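Local coordinates for Alpha/beta hydrolase (Pseudomonas aeruginosa PAO1, PDB 4R1D), which binds calcium and is probably a lipase effector (Tle4) of the H2 type VI secretion system, held in complex with its immunity protein Tli4, at residues A[56-64]-A[206-214]; A[68-76]-A[89-97]. All blocks are in the same frame, centred on the assembly; numbering follows the deposited sequence.

Contact 1: A[56-64]-A[206-214]; sequences GIMGTNLRN and CAGYNWLQS
The indole of Trp211 stands between Met58 and Leu62, which approach its two opposite faces. On one face the CA of Met58 makes a CH-pi contact, 3.5 Å from the centroid of the five-membered ring and 8° off its normal; farther along, Met58 CG reaches Trp211 CH2 at 3.8 Å, while SD lies obliquely in a looser Met-aromatic contact. On the other face Leu62 CD1 sits toward the rim, 3.6 Å from Trp211 NE1, and also meets Leu212 CD1. With chi1 at 52°, Trp211 CG falls between its backbone N and carbonyl carbon, and the ring edge is turned to Thr60: NE1 donates to Thr60 O at 3.1 Å, in the ring plane and on a carbonyl lone pair, though bent to 141° at the hydrogen. The joined pieces are the loop after strand 48-54, with the start of strand 62-64, and the loop after strand 201-206; strands 48-54 and 201-206 are neighbours in the parallel sheet of the alpha/beta-hydrolase fold. Beyond the indole, Thr60 OG1 accepts from Tyr209 N, a nearly straight bond of 3.1 Å. In the 206-214 loop Asn210 forms an Asx turn: OD1 accepts the Leu212 N-H from above the Asn210 carbonyl plane, while ND2 is held by Ala108 O.

Contact 2: A[68-76]-A[89-97]; sequences KSEVWRPPN and GALWTWAWR
Asn76 ND2 lies over one face of the Trp94 indole, 3.2 Å from Trp94 CG and offset toward the rim, with the amide plane turned 72° from the ring; this is the closely packed half of the contact. ND2 is also bonded to Val305 O. Asn76 CG sits between its own backbone N and carbonyl carbon, a torsion that brings ND2 over the Trp94 ring. Beside it, Ala90 CB packs 3.6 Å from Asn76 CA. The edge of Trp72 points at the face of Trp94 in an offset edge-to-face pair, the planes at 89° and Trp72 CZ3 3.8 Å from Trp94 CE3. Trp72 NE1 is anchored to Met58 O. Thr93 directs CG2 at Arg73 CB, 3.9 Å away, while its OG1 donates to Gly89 O and receives a bond from a water that in turn accepts from Arg73 N, at 2.9 Å from the water oxygen.

The other half is held more loosely, by weak polar bonds. Trp92 NE1 donates to Glu70 OE1 at 3.4 Å, and Arg97 NH2 reaches Glu70 O in a weak bond of 3.3 Å. Stronger partners here belong to the other protein chain: its Arg177 pairs with Glu70 and its Glu179 with both Arg97 and Ser69, so this side faces the complex interface.

Strand 70-72 is an outer strand of a small antiparallel sheet, where Val71 and Trp72 form a classic beta bulge opposite Leu62. The 89-95 part of helix 84-95, which includes a wider pi-type turn, crosses strand 70-72 at -84°, the axes of these segments 7.1 Å apart at closest approach: a nearly perpendicular packing of a helix on an edge strand.

How the contacts relate
From the N terminus, strand 48-54 of the central parallel sheet leads into 56-64, whose last residues form strand 62-64. Strand 70-72 follows and pairs antiparallel with it: Leu62 N lies 2.9 Å from Trp72 O, and Asn64 N 2.8 Å from Ser69 O, both probable hydrogen bonds. Contact 2 then closes a short loop, with 12 residues between its segments, by bringing helix 84-95 back onto strand 70-72. Contact 1 closes only after 141 intervening residues, when the chain has left strand 201-206, so contact 2 is nested within it. Their centres are about 14 Å apart. Together they tie the central sheet's loops, through the small sheet, to the helix at the interface.

Contact 1: A[56-64]-A[206-214]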
loop_
_atom_site.group_PDB
_atom_site.type_symbol
_atom_site.label_atom_id
_atom_site.label_comp_id
_atom_site.label_asym_id
_atom_site.label_seq_id
_atom_site.Cartn_x
_atom_site.Cartn_y
_atom_site.Cartn_z
ATOM N N GLY A 56 0.557 3.475 -9.359
ATOM C CA GLY A 56 1.850 3.071 -8.851
ATOM C C GLY A 56 2.008 3.128 -7.351
ATOM O O GLY A 56 1.089 2.824 -6.582
ATOM N N ILE A 57 3.213 3.515 -6.952
ATOM C CA ILE A 57 3.658 3.491 -5.566
ATOM C C ILE A 57 2.650 4.158 -4.617
ATOM O O ILE A 57 2.358 5.332 -4.769
ATOM C CB ILE A 57 5.037 4.191 -5.458
ATOM C CG1 ILE A 57 6.136 3.311 -6.074
ATOM C CG2 ILE A 57 5.366 4.544 -4.010
ATOM C CD1 ILE A 57 7.465 4.057 -6.296
ATOM N N MET A 58 2.113 3.396 -3.657
ATOM C CA MET A 58 1.206 3.958 -2.647
ATOM C C MET A 58 0.010 4.698 -3.266
ATOM O O MET A 58 -0.580 5.571 -2.632
ATOM C CB MET A 58 1.977 4.934 -1.731
ATOM C CG MET A 58 2.984 4.258 -0.808
ATOM S SD MET A 58 3.902 5.418 0.267
ATOM C CE MET A 58 5.062 6.125 -0.925
ATOM N N GLY A 59 -0.352 4.337 -4.493
ATOM C CA GLY A 59 -1.239 5.174 -5.290
ATOM C C GLY A 59 -2.724 4.893 -5.153
ATOM O O GLY A 59 -3.552 5.677 -5.632
ATOM N N THR A 60 -3.056 3.794 -4.482
ATOM C CA THR A 60 -4.438 3.336 -4.372
ATOM C C THR A 60 -4.936 3.490 -2.941
ATOM O O THR A 60 -4.247 3.122 -1.998
ATOM C CB THR A 60 -4.575 1.853 -4.824
ATOM O OG1 THR A 60 -4.129 1.713 -6.188
ATOM C CG2 THR A 60 -6.030 1.341 -4.699
ATOM N N ASN A 61 -6.135 4.040 -2.796
ATOM C CA ASN A 61 -6.785 4.159 -1.487
ATOM C C ASN A 61 -7.084 2.803 -0.880
ATOM O O ASN A 61 -7.483 1.889 -1.599
ATOM C CB ASN A 61 -8.100 4.919 -1.640
ATOM C CG ASN A 61 -7.912 6.299 -2.234
ATOM O OD1 ASN A 61 -6.961 7.008 -1.899
ATOM N ND2 ASN A 61 -8.828 6.693 -3.124
ATOM N N LEU A 62 -6.935 2.678 0.442
ATOM C CA LEU A 62 -7.174 1.406 1.122
ATOM C C LEU A 62 -8.047 1.605 2.344
ATOM O O LEU A 62 -7.993 2.650 3.001
ATOM C CB LEU A 62 -5.859 0.775 1.603
ATOM C CG LEU A 62 -4.755 0.628 0.559
ATOM C CD1 LEU A 62 -3.481 0.151 1.241
ATOM C CD2 LEU A 62 -5.187 -0.335 -0.552
ATOM N N ARG A 63 -8.826 0.581 2.649
ATOM C CA ARG A 63 -9.599 0.550 3.871
ATOM C C ARG A 63 -9.354 -0.774 4.561
ATOM O O ARG A 63 -8.940 -1.742 3.926
ATOM C CB ARG A 63 -11.087 0.725 3.558
ATOM C CG ARG A 63 -11.658 -0.403 2.707
ATOM C CD ARG A 63 -13.077 -0.076 2.264
ATOM N NE ARG A 63 -13.646 -1.171 1.483
ATOM C CZ ARG A 63 -14.559 -1.012 0.533
ATOM N NH1 ARG A 63 -14.988 0.207 0.219
ATOM N NH2 ARG A 63 -15.022 -2.063 -0.121
ATOM N N ASN A 64 -9.611 -0.824 5.864
ATOM C CA ASN A 64 -9.458 -2.080 6.598
ATOM C C ASN A 64 -10.472 -3.093 6.059
ATOM O O ASN A 64 -11.642 -2.774 5.887
ATOM C CB ASN A 64 -9.640 -1.845 8.110
ATOM C CG ASN A 64 -9.522 -3.128 8.930
ATOM O OD1 ASN A 64 -10.472 -3.911 9.008
ATOM N ND2 ASN A 64 -8.357 -3.335 9.576
ATOM N N CYS A 206 -10.085 2.008 -14.021
ATOM C CA CYS A 206 -8.999 2.225 -13.071
ATOM C C CYS A 206 -8.764 0.996 -12.203
ATOM O O CYS A 206 -9.561 0.700 -11.308
ATOM C CB CYS A 206 -9.325 3.409 -12.176
ATOM S SG CYS A 206 -7.964 3.901 -11.082
ATOM N N ALA A 207 -7.666 0.296 -12.468
ATOM C CA ALA A 207 -7.351 -0.927 -11.740
ATOM C C ALA A 207 -6.517 -0.656 -10.499
ATOM O O ALA A 207 -5.371 -1.102 -10.395
ATOM C CB ALA A 207 -6.640 -1.920 -12.652
ATOM N N GLY A 208 -7.087 0.075 -9.548
ATOM C CA GLY A 208 -6.412 0.264 -8.271
ATOM C C GLY A 208 -6.124 -1.096 -7.646
ATOM O O GLY A 208 -6.841 -2.076 -7.903
ATOM N N TYR A 209 -5.085 -1.171 -6.817
ATOM C CA TYR A 209 -4.689 -2.448 -6.241
ATOM C C TYR A 209 -4.045 -2.280 -4.867
ATOM O O TYR A 209 -3.592 -1.199 -4.499
ATOM C CB TYR A 209 -3.763 -3.210 -7.191
ATOM C CG TYR A 209 -2.445 -2.498 -7.435
ATOM C CD1 TYR A 209 -2.298 -1.615 -8.493
ATOM C CD2 TYR A 209 -1.352 -2.730 -6.621
ATOM C CE1 TYR A 209 -1.105 -0.960 -8.711
ATOM C CE2 TYR A 209 -0.141 -2.078 -6.834
ATOM C CZ TYR A 209 -0.029 -1.201 -7.880
ATOM O OH TYR A 209 1.176 -0.555 -8.094
ATOM N N ASN A 210 -4.033 -3.365 -4.112
ATOM C CA ASN A 210 -3.477 -3.369 -2.778
ATOM C C ASN A 210 -1.959 -3.382 -2.891
ATOM O O ASN A 210 -1.358 -4.436 -3.047
ATOM C CB ASN A 210 -3.999 -4.591 -2.022
ATOM C CG ASN A 210 -3.328 -4.788 -0.675
ATOM O OD1 ASN A 210 -2.524 -3.962 -0.230
ATOM N ND2 ASN A 210 -3.685 -5.886 -0.000
ATOM N N TRP A 211 -1.362 -2.196 -2.838
ATOM C CA TRP A 211 0.079 -2.034 -3.066
ATOM C C TRP A 211 0.950 -2.589 -1.931
ATOM O O TRP A 211 2.159 -2.731 -2.084
ATOM C CB TRP A 211 0.413 -0.561 -3.370
ATOM C CG TRP A 211 -0.138 0.391 -2.353
ATOM C CD1 TRP A 211 -1.332 1.074 -2.415
ATOM C CD2 TRP A 211 0.463 0.746 -1.107
ATOM N NE1 TRP A 211 -1.494 1.836 -1.284
ATOM C CE2 TRP A 211 -0.405 1.655 -0.466
ATOM C CE3 TRP A 211 1.665 0.399 -0.477
ATOM C CZ2 TRP A 211 -0.120 2.210 0.783
ATOM C CZ3 TRP A 211 1.949 0.955 0.773
ATOM C CH2 TRP A 211 1.057 1.849 1.387
ATOM N N LEU A 212 0.343 -2.917 -0.792
ATOM C CA LEU A 212 1.105 -3.531 0.300
ATOM C C LEU A 212 1.442 -4.994 0.028
ATOM O O LEU A 212 2.461 -5.519 0.497
ATOM C CB LEU A 212 0.328 -3.421 1.612
ATOM C CG LEU A 212 0.288 -2.004 2.182
ATOM C CD1 LEU A 212 -0.825 -1.893 3.205
ATOM C CD2 LEU A 212 1.654 -1.691 2.826
ATOM N N GLN A 213 0.575 -5.673 -0.715
ATOM C CA GLN A 213 0.801 -7.079 -0.975
ATOM C C GLN A 213 1.777 -7.218 -2.130
ATOM O O GLN A 213 2.072 -6.238 -2.817
ATOM C CB GLN A 213 -0.515 -7.767 -1.332
ATOM C CG GLN A 213 -0.952 -7.497 -2.764
ATOM C CD GLN A 213 -2.350 -8.002 -3.042
ATOM O OE1 GLN A 213 -2.932 -8.740 -2.225
ATOM N NE2 GLN A 213 -2.908 -7.606 -4.185
ATOM N N SER A 214 2.271 -8.437 -2.351
ATOM C CA SER A 214 3.156 -8.683 -3.486
ATOM C C SER A 214 2.506 -8.270 -4.790
ATOM O O SER A 214 1.328 -8.521 -5.019
ATOM C CB SER A 214 3.545 -10.162 -3.596
ATOM O OG SER A 214 4.457 -10.339 -4.666
#

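Contact 2: A[68-76]-A[89-97]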
loop_
_atom_site.group_PDB
_atom_site.type_symbol
_atom_site.label_atom_id
_atom_site.label_comp_id
_atom_site.label_asym_id
_atom_site.label_seq_id
_atom_site.Cartn_x
_atom_site.Cartn_y
_atom_site.Cartn_z
ATOM N N LYS A 68 -13.826 -1.761 7.375
ATOM C CA LYS A 68 -14.132 -0.852 6.270
ATOM C C LYS A 68 -13.738 0.616 6.477
ATOM O O LYS A 68 -14.041 1.465 5.630
ATOM C CB LYS A 68 -15.610 -0.972 5.838
ATOM C CG LYS A 68 -16.111 -2.399 5.670
ATOM C CD LYS A 68 -15.268 -3.184 4.649
ATOM C CE LYS A 68 -15.823 -4.568 4.409
ATOM N NZ LYS A 68 -14.952 -5.324 3.464
ATOM N N SER A 69 -13.054 0.926 7.577
ATOM C CA SER A 69 -12.637 2.305 7.814
ATOM C C SER A 69 -11.421 2.629 6.955
ATOM O O SER A 69 -10.674 1.724 6.561
ATOM C CB SER A 69 -12.350 2.572 9.297
ATOM O OG SER A 69 -12.213 3.972 9.533
ATOM N N GLU A 70 -11.244 3.908 6.640
ATOM C CA GLU A 70 -10.158 4.344 5.756
ATOM C C GLU A 70 -8.804 4.275 6.468
ATOM O O GLU A 70 -8.654 4.824 7.556
ATOM C CB GLU A 70 -10.410 5.780 5.290
ATOM C CG GLU A 70 -11.660 5.986 4.441
ATOM C CD GLU A 70 -12.951 6.058 5.251
ATOM O OE1 GLU A 70 -12.880 6.054 6.498
ATOM O OE2 GLU A 70 -14.039 6.128 4.633
ATOM N N VAL A 71 -7.821 3.611 5.859
ATOM C CA VAL A 71 -6.479 3.544 6.433
ATOM C C VAL A 71 -5.418 4.142 5.510
ATOM O O VAL A 71 -4.270 4.296 5.908
ATOM C CB VAL A 71 -6.069 2.091 6.767
ATOM C CG1 VAL A 71 -6.979 1.514 7.859
ATOM C CG2 VAL A 71 -6.125 1.241 5.524
ATOM N N TRP A 72 -5.789 4.452 4.273
ATOM C CA TRP A 72 -4.822 5.030 3.324
ATOM C C TRP A 72 -5.566 5.850 2.284
ATOM O O TRP A 72 -6.384 5.312 1.549
ATOM C CB TRP A 72 -4.013 3.954 2.604
ATOM C CG TRP A 72 -2.879 4.551 1.820
ATOM C CD1 TRP A 72 -2.768 4.658 0.457
ATOM C CD2 TRP A 72 -1.706 5.160 2.368
ATOM N NE1 TRP A 72 -1.579 5.295 0.127
ATOM C CE2 TRP A 72 -0.916 5.612 1.288
ATOM C CE3 TRP A 72 -1.247 5.365 3.672
ATOM C CZ2 TRP A 72 0.313 6.244 1.478
ATOM C CZ3 TRP A 72 -0.022 5.989 3.859
ATOM C CH2 TRP A 72 0.740 6.423 2.775
ATOM N N ARG A 73 -5.290 7.148 2.259
ATOM C CA ARG A 73 -5.905 8.054 1.302
ATOM C C ARG A 73 -4.997 9.257 1.061
ATOM O O ARG A 73 -5.180 10.344 1.631
ATOM C CB ARG A 73 -7.299 8.470 1.744
ATOM C CG ARG A 73 -8.190 8.823 0.563
ATOM C CD ARG A 73 -9.618 9.071 0.995
ATOM N NE ARG A 73 -10.438 7.863 1.062
ATOM C CZ ARG A 73 -11.765 7.909 1.061
ATOM N NH1 ARG A 73 -12.361 9.090 0.972
ATOM N NH2 ARG A 73 -12.491 6.801 1.121
ATOM N N PRO A 74 -3.999 9.042 0.204
ATOM C CA PRO A 74 -2.926 9.962 -0.175
ATOM C C PRO A 74 -3.477 11.196 -0.874
ATOM O O PRO A 74 -4.555 11.137 -1.460
ATOM C CB PRO A 74 -2.090 9.128 -1.144
ATOM C CG PRO A 74 -3.057 8.117 -1.707
ATOM C CD PRO A 74 -3.928 7.771 -0.532
ATOM N N PRO A 75 -2.744 12.313 -0.814
ATOM C CA PRO A 75 -1.422 12.477 -0.193
ATOM C C PRO A 75 -1.513 12.640 1.314
ATOM O O PRO A 75 -2.511 13.161 1.820
ATOM C CB PRO A 75 -0.929 13.792 -0.802
ATOM C CG PRO A 75 -2.182 14.577 -0.991
ATOM C CD PRO A 75 -3.218 13.566 -1.427
ATOM N N ASN A 76 -0.466 12.213 2.019
ATOM C CA ASN A 76 -0.431 12.311 3.477
ATOM C C ASN A 76 0.787 13.081 3.978
ATOM O O ASN A 76 1.078 13.073 5.177
ATOM C CB ASN A 76 -0.444 10.911 4.108
ATOM C CG ASN A 76 0.832 10.131 3.823
ATOM O OD1 ASN A 76 1.447 10.295 2.771
ATOM N ND2 ASN A 76 1.235 9.284 4.759
ATOM N N GLY A 89 -8.091 14.331 5.027
ATOM C CA GLY A 89 -7.831 12.956 4.644
ATOM C C GLY A 89 -6.538 12.438 5.241
ATOM O O GLY A 89 -6.462 11.292 5.713
ATOM N N ALA A 90 -5.518 13.284 5.238
ATOM C CA ALA A 90 -4.211 12.893 5.751
ATOM C C ALA A 90 -4.231 12.812 7.268
ATOM O O ALA A 90 -3.566 11.970 7.876
ATOM C CB ALA A 90 -3.138 13.865 5.289
ATOM N N LEU A 91 -4.982 13.705 7.890
ATOM C CA LEU A 91 -5.087 13.676 9.345
ATOM C C LEU A 91 -5.724 12.351 9.788
ATOM O O LEU A 91 -5.199 11.640 10.656
ATOM C CB LEU A 91 -5.896 14.880 9.832
ATOM C CG LEU A 91 -6.270 14.883 11.314
ATOM C CD1 LEU A 91 -5.011 14.892 12.181
ATOM C CD2 LEU A 91 -7.152 16.091 11.617
ATOM N N TRP A 92 -6.851 12.015 9.171
ATOM C CA TRP A 92 -7.646 10.854 9.552
ATOM C C TRP A 92 -6.974 9.521 9.248
ATOM O O TRP A 92 -7.104 8.562 10.008
ATOM C CB TRP A 92 -8.976 10.900 8.816
ATOM C CG TRP A 92 -9.856 9.715 9.034
ATOM C CD1 TRP A 92 -10.213 8.791 8.103
ATOM C CD2 TRP A 92 -10.506 9.328 10.254
ATOM N NE1 TRP A 92 -11.051 7.855 8.658
ATOM C CE2 TRP A 92 -11.244 8.157 9.978
ATOM C CE3 TRP A 92 -10.529 9.852 11.550
ATOM C CZ2 TRP A 92 -12.007 7.505 10.946
ATOM C CZ3 TRP A 92 -11.284 9.199 12.515
ATOM C CH2 TRP A 92 -12.014 8.040 12.207
ATOM N N THR A 93 -6.287 9.447 8.109
ATOM C CA THR A 93 -5.675 8.185 7.714
ATOM C C THR A 93 -4.274 7.999 8.289
ATOM O O THR A 93 -3.807 6.870 8.418
ATOM C CB THR A 93 -5.574 8.043 6.179
ATOM O OG1 THR A 93 -4.825 9.141 5.646
ATOM C CG2 THR A 93 -6.961 7.995 5.559
ATOM N N TRP A 94 -3.600 9.087 8.639
ATOM C CA TRP A 94 -2.172 8.970 8.921
ATOM C C TRP A 94 -1.675 9.727 10.152
ATOM O O TRP A 94 -1.103 9.134 11.074
ATOM C CB TRP A 94 -1.382 9.388 7.672
ATOM C CG TRP A 94 0.091 9.226 7.793
ATOM C CD1 TRP A 94 1.009 10.212 7.958
ATOM C CD2 TRP A 94 0.828 7.993 7.744
ATOM N NE1 TRP A 94 2.277 9.680 8.029
ATOM C CE2 TRP A 94 2.195 8.321 7.882
ATOM C CE3 TRP A 94 0.469 6.654 7.579
ATOM C CZ2 TRP A 94 3.198 7.356 7.878
ATOM C CZ3 TRP A 94 1.473 5.696 7.572
ATOM C CH2 TRP A 94 2.819 6.058 7.725
ATOM N N ALA A 95 -1.880 11.036 10.156
ATOM C CA ALA A 95 -1.317 11.894 11.183
ATOM C C ALA A 95 -1.698 11.477 12.603
ATOM O O ALA A 95 -0.858 11.538 13.501
ATOM C CB ALA A 95 -1.690 13.351 10.926
ATOM N N TRP A 96 -2.944 11.052 12.817
ATOM C CA TRP A 96 -3.373 10.702 14.180
ATOM C C TRP A 96 -3.108 9.251 14.553
ATOM O O TRP A 96 -3.354 8.848 15.698
ATOM C CB TRP A 96 -4.859 11.039 14.418
ATOM C CG TRP A 96 -5.866 9.963 14.051
ATOM C CD1 TRP A 96 -6.200 9.541 12.794
ATOM C CD2 TRP A 96 -6.719 9.228 14.954
ATOM N NE1 TRP A 96 -7.180 8.577 12.860
ATOM C CE2 TRP A 96 -7.521 8.375 14.171
ATOM C CE3 TRP A 96 -6.877 9.212 16.344
ATOM C CZ2 TRP A 96 -8.466 7.505 14.732
ATOM C CZ3 TRP A 96 -7.822 8.343 16.903
ATOM C CH2 TRP A 96 -8.597 7.501 16.096
ATOM N N ARG A 97 -2.611 8.476 13.590
ATOM C CA ARG A 97 -2.281 7.071 13.829
ATOM C C ARG A 97 -0.895 6.957 14.444
ATOM O O ARG A 97 0.087 7.367 13.818
ATOM C CB ARG A 97 -2.273 6.297 12.509
ATOM C CG ARG A 97 -3.540 6.452 11.662
ATOM C CD ARG A 97 -4.689 5.673 12.251
ATOM N NE ARG A 97 -5.828 5.598 11.334
ATOM C CZ ARG A 97 -7.038 5.173 11.692
ATOM N NH1 ARG A 97 -7.258 4.778 12.945
ATOM N NH2 ARG A 97 -8.021 5.121 10.794
HETATM O O HOH W 1 -3.049 8.306 3.654
#